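Local coordinates for sorbitol-6-phosphate dehydrogenase (Erwinia amylovora CFBP1430, PDB 5O3Z), which catalyses the NAD-dependent interconversion of sorbitol 6-phosphate and fructose 6-phosphate, as a short-chain dehydrogenase/reductase, at residues L130-G135 with L174-Y179; K137-Q142 with K245-T250. All coordinates share one frame; numbering follows the deposited sequence.

Contact 1: L130-G135 with L174-Y179; sequences LMIRDG and LDLAEY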
loop_
_atom_site.group_PDB
_atom_site.type_symbol
_atom_site.label_atom_id
_atom_site.label_comp_id
_atom_site.label_asym_id
_atom_site.label_seq_id
_atom_site.Cartn_x
_atom_site.Cartn_y
_atom_site.Cartn_z
ATOM N N LEU A 130 0.782 -5.634 31.779
ATOM C CA LEU A 130 0.286 -6.866 32.452
ATOM C C LEU A 130 0.751 -8.106 31.710
ATOM O O LEU A 130 1.050 -9.162 32.335
ATOM C CB LEU A 130 -1.247 -6.877 32.614
ATOM C CG LEU A 130 -1.873 -5.863 33.616
ATOM C CD1 LEU A 130 -3.411 -5.977 33.641
ATOM C CD2 LEU A 130 -1.336 -6.036 35.025
ATOM N N MET A 131 0.812 -8.010 30.380
ATOM C CA MET A 131 1.124 -9.170 29.550
ATOM C C MET A 131 2.591 -9.468 29.696
ATOM O O MET A 131 2.991 -10.637 29.784
ATOM C CB MET A 131 0.783 -8.886 28.067
ATOM C CG MET A 131 -0.644 -9.082 27.746
ATOM S SD MET A 131 -0.958 -8.407 26.085
ATOM C CE MET A 131 -2.727 -8.304 26.069
ATOM N N ILE A 132 3.386 -8.410 29.712
ATOM C CA ILE A 132 4.803 -8.472 29.935
ATOM C C ILE A 132 5.181 -9.011 31.301
ATOM O O ILE A 132 6.059 -9.896 31.413
ATOM C CB ILE A 132 5.452 -7.090 29.725
ATOM C CG1 ILE A 132 5.411 -6.777 28.219
ATOM C CG2 ILE A 132 6.903 -7.022 30.198
ATOM C CD1 ILE A 132 5.619 -5.312 27.919
ATOM N N ARG A 133 4.519 -8.500 32.320
ATOM C CA ARG A 133 4.794 -8.892 33.714
ATOM C C ARG A 133 4.648 -10.373 33.894
ATOM O O ARG A 133 5.527 -10.984 34.428
ATOM C CB ARG A 133 3.810 -8.213 34.670
ATOM C CG ARG A 133 4.142 -8.417 36.159
ATOM C CD ARG A 133 2.933 -8.081 37.026
ATOM N NE ARG A 133 1.822 -9.006 36.812
ATOM C CZ ARG A 133 0.540 -8.788 37.151
ATOM N NH1 ARG A 133 0.179 -7.662 37.745
ATOM N NH2 ARG A 133 -0.400 -9.697 36.896
ATOM N N ASP A 134 3.530 -10.914 33.428
ATOM C CA ASP A 134 3.202 -12.342 33.564
ATOM C C ASP A 134 3.721 -13.239 32.476
ATOM O O ASP A 134 3.286 -14.372 32.386
ATOM C CB ASP A 134 1.674 -12.522 33.577
ATOM C CG ASP A 134 1.045 -12.041 34.869
ATOM O OD1 ASP A 134 1.853 -11.747 35.783
ATOM O OD2 ASP A 134 -0.225 -11.957 34.959
ATOM N N GLY A 135 4.605 -12.760 31.619
ATOM C CA GLY A 135 5.108 -13.586 30.491
ATOM C C GLY A 135 4.124 -14.158 29.465
ATOM O O GLY A 135 4.332 -15.247 28.945
ATOM N N LEU A 174 6.030 -3.489 16.768
ATOM C CA LEU A 174 7.471 -3.531 16.770
ATOM C C LEU A 174 8.013 -3.433 18.216
ATOM O O LEU A 174 9.056 -4.036 18.571
ATOM C CB LEU A 174 8.101 -2.454 15.880
ATOM C CG LEU A 174 7.815 -2.494 14.354
ATOM C CD1 LEU A 174 8.514 -1.297 13.736
ATOM C CD2 LEU A 174 8.317 -3.778 13.794
ATOM N N ASP A 175 7.341 -2.628 19.028
ATOM C CA ASP A 175 7.763 -2.487 20.451
ATOM C C ASP A 175 7.517 -3.769 21.215
ATOM O O ASP A 175 8.249 -4.051 22.180
ATOM C CB ASP A 175 7.011 -1.368 21.160
ATOM C CG ASP A 175 7.511 0.003 20.808
ATOM O OD1 ASP A 175 8.273 0.189 19.811
ATOM O OD2 ASP A 175 7.141 0.955 21.522
ATOM N N LEU A 176 6.530 -4.552 20.808
ATOM C CA LEU A 176 6.104 -5.682 21.632
ATOM C C LEU A 176 6.493 -7.043 21.089
ATOM O O LEU A 176 6.392 -8.047 21.837
ATOM C CB LEU A 176 4.620 -5.581 21.957
ATOM C CG LEU A 176 4.191 -4.287 22.644
ATOM C CD1 LEU A 176 2.679 -4.221 22.797
ATOM C CD2 LEU A 176 4.798 -4.179 24.054
ATOM N N ALA A 177 7.026 -7.073 19.853
ATOM C CA ALA A 177 7.483 -8.316 19.255
ATOM C C ALA A 177 8.388 -9.104 20.172
ATOM O O ALA A 177 8.242 -10.314 20.237
ATOM C CB ALA A 177 8.251 -8.068 17.965
ATOM N N GLU A 178 9.316 -8.456 20.837
ATOM C CA GLU A 178 10.285 -9.194 21.613
ATOM C C GLU A 178 9.583 -9.948 22.760
ATOM O O GLU A 178 10.088 -10.929 23.250
ATOM C CB GLU A 178 11.434 -8.282 22.081
ATOM C CG GLU A 178 11.056 -7.430 23.292
ATOM C CD GLU A 178 11.911 -6.175 23.442
ATOM O OE1 GLU A 178 12.841 -6.175 24.285
ATOM O OE2 GLU A 178 11.671 -5.149 22.734
ATOM N N TYR A 179 8.398 -9.521 23.148
ATOM C CA TYR A 179 7.614 -10.199 24.191
ATOM C C TYR A 179 6.599 -11.193 23.653
ATOM O O TYR A 179 5.797 -11.710 24.419
ATOM C CB TYR A 179 6.860 -9.156 25.018
ATOM C CG TYR A 179 7.727 -8.116 25.602
ATOM C CD1 TYR A 179 8.637 -8.424 26.648
ATOM C CD2 TYR A 179 7.653 -6.809 25.173
ATOM C CE1 TYR A 179 9.432 -7.463 27.219
ATOM C CE2 TYR A 179 8.432 -5.826 25.763
ATOM C CZ TYR A 179 9.321 -6.178 26.781
ATOM O OH TYR A 179 10.099 -5.194 27.283
#
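Ile132 lies against one face of the Tyr179 ring, and their CA atoms, 6.6 Å apart, are the nearest pair across the two segments. From CB the isoleucine forks. CG2 takes the place anti to the backbone N and hangs over the CE1 side of the ring, 3.9 Å from Tyr179 CE1. CG1, beside the backbone N (chi1 -71°), sits above the middle of the ring, 3.7 Å from the Tyr179 centroid and 11° off the ring normal, which meets the geometry of a CH-pi contact. With chi2 extended at 162°, CD1 passes on over the CE2 side, 3.6 Å from Tyr179 CE2, and there also touches Leu176 CD2 at 4.1 Å. Glu178 CG occupies the other face, so the ring is sandwiched between Ile132 CG1 and Glu178 CG.

The contact joins the C-terminal ends of helices 106-133 and 156-176, neighbours on one side of the Rossmann-fold sheet. Helix 106-133 stops in a Schellman motif: Gly135, at positive phi, donates its N to Ile132 O, while Ile136 N returns to Met131 O. Within this helix end, Arg133 grips Asp134 side-on in a salt bridge. Arg133 NE bonds Asp134 OD1 at 2.9 Å from above the carboxylate plane, and NH2 bonds OD2 at 3.0 Å on its syn side but tilted out of that plane; NH1 forms a salt bridge with Asp80. Around the Ile132-Leu176 contact, a second subunit packs its Thr102 on Ile132 and its Ile101 on Leu176, and its Ile101 N and His154 N bond to the carboxylate of Asp175.

Contact 2: K137-Q142 with K245-T250; sequences KGRIIQ and KAAYCT
Chi1 of -58° puts Arg139 CG beside the backbone N, and a bend at chi2 (-72°) directs the side chain from the start of strand 139-145 to the turn at Ala246 and Ala247. The bend also folds the chain back far enough for NH1 to reach the carbonyl of the preceding residue. That bond, Arg139 NH1 to Gly138 O, is 3.1 Å long and nearly straight, with 165° at the hydrogen; the oxygen lies close to the guanidinium plane, whereas the donor stands well above the carbonyl plane.

NH2 does the touching across the contact. Arg139 NH2 comes within 3.6 Å of Ala247 CA and 4.1 Å of Ala246 C, and the guanidinium stands obliquely to both atoms. NH2 is also 3.8 Å from Ala247 CB. The partner is a type I beta turn from Ala246 to Cys249, closed by Cys249 N to Ala246 O at 3.2 Å, in the connection between helix 231-242 and strand 253-256, the last edge strand of the parallel sheet. Arg139 thus links an inner strand of the Rossmann sheet to the crossover leading into its final strand. NH2 also bonds Ser243 O, and NE makes a weak bond to Tyr241 O, both in the residues around the end of helix 231-242.

Because the touch to the alanines is van der Waals only, the polar interactions of the guanidinium are with carbonyls. Three backbone oxygens, one of them weakly bound, would satisfy much of the buried group; two of them lie at the C-terminal end of helix 231-242, which would probably favour the positive charge.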
loop_
_atom_site.group_PDB
_atom_site.type_symbol
_atom_site.label_atom_id
_atom_site.label_comp_id
_atom_site.label_asym_id
_atom_site.label_seq_id
_atom_site.Cartn_x
_atom_site.Cartn_y
_atom_site.Cartn_z
ATOM N N LYS A 137 2.069 -14.366 25.857
ATOM C CA LYS A 137 2.264 -14.078 24.462
ATOM C C LYS A 137 0.939 -13.606 24.003
ATOM O O LYS A 137 0.145 -14.380 23.419
ATOM C CB LYS A 137 2.628 -15.325 23.692
ATOM C CG LYS A 137 3.955 -15.948 24.067
ATOM C CD LYS A 137 3.958 -17.369 23.484
ATOM C CE LYS A 137 5.015 -18.251 24.103
ATOM N NZ LYS A 137 6.305 -17.533 24.283
ATOM N N GLY A 138 0.680 -12.334 24.281
ATOM C CA GLY A 138 -0.675 -11.782 24.195
ATOM C C GLY A 138 -1.043 -11.279 22.810
ATOM O O GLY A 138 -0.280 -11.390 21.901
ATOM N N ARG A 139 -2.279 -10.808 22.689
ATOM C CA ARG A 139 -2.850 -10.252 21.502
ATOM C C ARG A 139 -3.496 -8.883 21.797
ATOM O O ARG A 139 -4.117 -8.682 22.856
ATOM C CB ARG A 139 -3.904 -11.181 21.065
ATOM C CG ARG A 139 -3.390 -12.575 20.813
ATOM C CD ARG A 139 -2.575 -12.597 19.558
ATOM N NE ARG A 139 -2.171 -13.892 19.104
ATOM C CZ ARG A 139 -0.997 -14.462 19.313
ATOM N NH1 ARG A 139 -0.073 -13.919 20.096
ATOM N NH2 ARG A 139 -0.745 -15.663 18.741
ATOM N N ILE A 140 -3.367 -7.949 20.865
ATOM C CA ILE A 140 -4.053 -6.688 20.931
ATOM C C ILE A 140 -4.718 -6.555 19.576
ATOM O O ILE A 140 -4.019 -6.620 18.546
ATOM C CB ILE A 140 -3.109 -5.512 21.190
ATOM C CG1 ILE A 140 -2.435 -5.614 22.561
ATOM C CG2 ILE A 140 -3.859 -4.200 21.034
ATOM C CD1 ILE A 140 -1.307 -4.628 22.801
ATOM N N ILE A 141 -6.018 -6.387 19.566
ATOM C CA ILE A 141 -6.724 -6.224 18.316
ATOM C C ILE A 141 -7.538 -4.992 18.385
ATOM O O ILE A 141 -8.432 -4.886 19.232
ATOM C CB ILE A 141 -7.597 -7.450 18.019
ATOM C CG1 ILE A 141 -6.668 -8.629 17.648
ATOM C CG2 ILE A 141 -8.540 -7.181 16.859
ATOM C CD1 ILE A 141 -7.324 -9.987 17.731
ATOM N N GLN A 142 -7.317 -4.067 17.432
ATOM C CA GLN A 142 -8.160 -2.881 17.300
ATOM C C GLN A 142 -9.263 -2.987 16.260
ATOM O O GLN A 142 -9.028 -3.361 15.114
ATOM C CB GLN A 142 -7.283 -1.686 16.873
ATOM C CG GLN A 142 -7.963 -0.320 17.022
ATOM C CD GLN A 142 -7.491 0.752 15.985
ATOM O OE1 GLN A 142 -6.797 0.455 14.993
ATOM N NE2 GLN A 142 -7.969 1.998 16.182
ATOM N N LYS A 245 -2.592 -19.860 16.469
ATOM C CA LYS A 245 -2.359 -20.223 15.032
ATOM C C LYS A 245 -1.773 -19.070 14.143
ATOM O O LYS A 245 -1.118 -19.343 13.129
ATOM C CB LYS A 245 -3.652 -20.754 14.413
ATOM C CG LYS A 245 -4.077 -22.107 14.969
ATOM C CD LYS A 245 -5.571 -22.334 14.771
ATOM C CE LYS A 245 -5.872 -23.811 14.928
ATOM N NZ LYS A 245 -7.261 -24.218 14.605
ATOM N N ALA A 246 -1.982 -17.827 14.596
ATOM C CA ALA A 246 -1.547 -16.592 13.953
ATOM C C ALA A 246 -0.369 -15.971 14.681
ATOM O O ALA A 246 -0.141 -14.758 14.571
ATOM C CB ALA A 246 -2.713 -15.625 13.890
ATOM N N ALA A 247 0.442 -16.775 15.380
ATOM C CA ALA A 247 1.605 -16.266 16.101
ATOM C C ALA A 247 2.701 -15.597 15.271
ATOM O O ALA A 247 3.415 -14.774 15.800
ATOM C CB ALA A 247 2.243 -17.346 16.995
ATOM N N TYR A 248 2.808 -15.928 13.981
ATOM C CA TYR A 248 3.839 -15.373 13.126
ATOM C C TYR A 248 3.315 -14.184 12.291
ATOM O O TYR A 248 3.995 -13.719 11.369
ATOM C CB TYR A 248 4.431 -16.485 12.248
ATOM C CG TYR A 248 5.690 -16.119 11.611
ATOM C CD1 TYR A 248 6.858 -15.951 12.362
ATOM C CD2 TYR A 248 5.777 -16.047 10.199
ATOM C CE1 TYR A 248 8.044 -15.625 11.776
ATOM C CE2 TYR A 248 6.981 -15.735 9.589
ATOM C CZ TYR A 248 8.087 -15.529 10.352
ATOM O OH TYR A 248 9.270 -15.214 9.736
ATOM N N CYS A 249 2.111 -13.718 12.614
ATOM C CA CYS A 249 1.547 -12.544 12.002
ATOM C C CYS A 249 1.535 -11.409 13.003
ATOM O O CYS A 249 0.930 -11.529 14.123
ATOM C CB CYS A 249 0.112 -12.817 11.482
ATOM S SG CYS A 249 0.086 -14.056 10.106
ATOM N N THR A 250 2.132 -10.284 12.641
ATOM C CA THR A 250 1.915 -9.101 13.534
ATOM C C THR A 250 2.046 -7.770 12.804
ATOM O O THR A 250 2.685 -7.663 11.752
ATOM C CB THR A 250 2.889 -9.113 14.751
ATOM O OG1 THR A 250 2.497 -8.094 15.712
ATOM C CG2 THR A 250 4.215 -8.774 14.312
#

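In the fold
The centres of contacts 1 and 2 lie 12 Å apart, on the same side of the chain's centre, and their segments alternate along the chain: 130-135, 137-142, 174-179, 245-250. Helix 106-133, strand 139-145 and helix 156-176 follow one another, so contact 1 joins the helices that come before and after the strand on which contact 2 begins. The two sites touch directly: Met131 CE lies 3.5 Å from Arg139 O, and Leu176 CD1 lies 4.0 Å from Ile140 CD1. Packing therefore runs from the helix pair through an inner strand to the connection before strand 253-256. Residues of both segment pairs also pack on the third subunit, so this part of the fold lies at an interface of the tetramer.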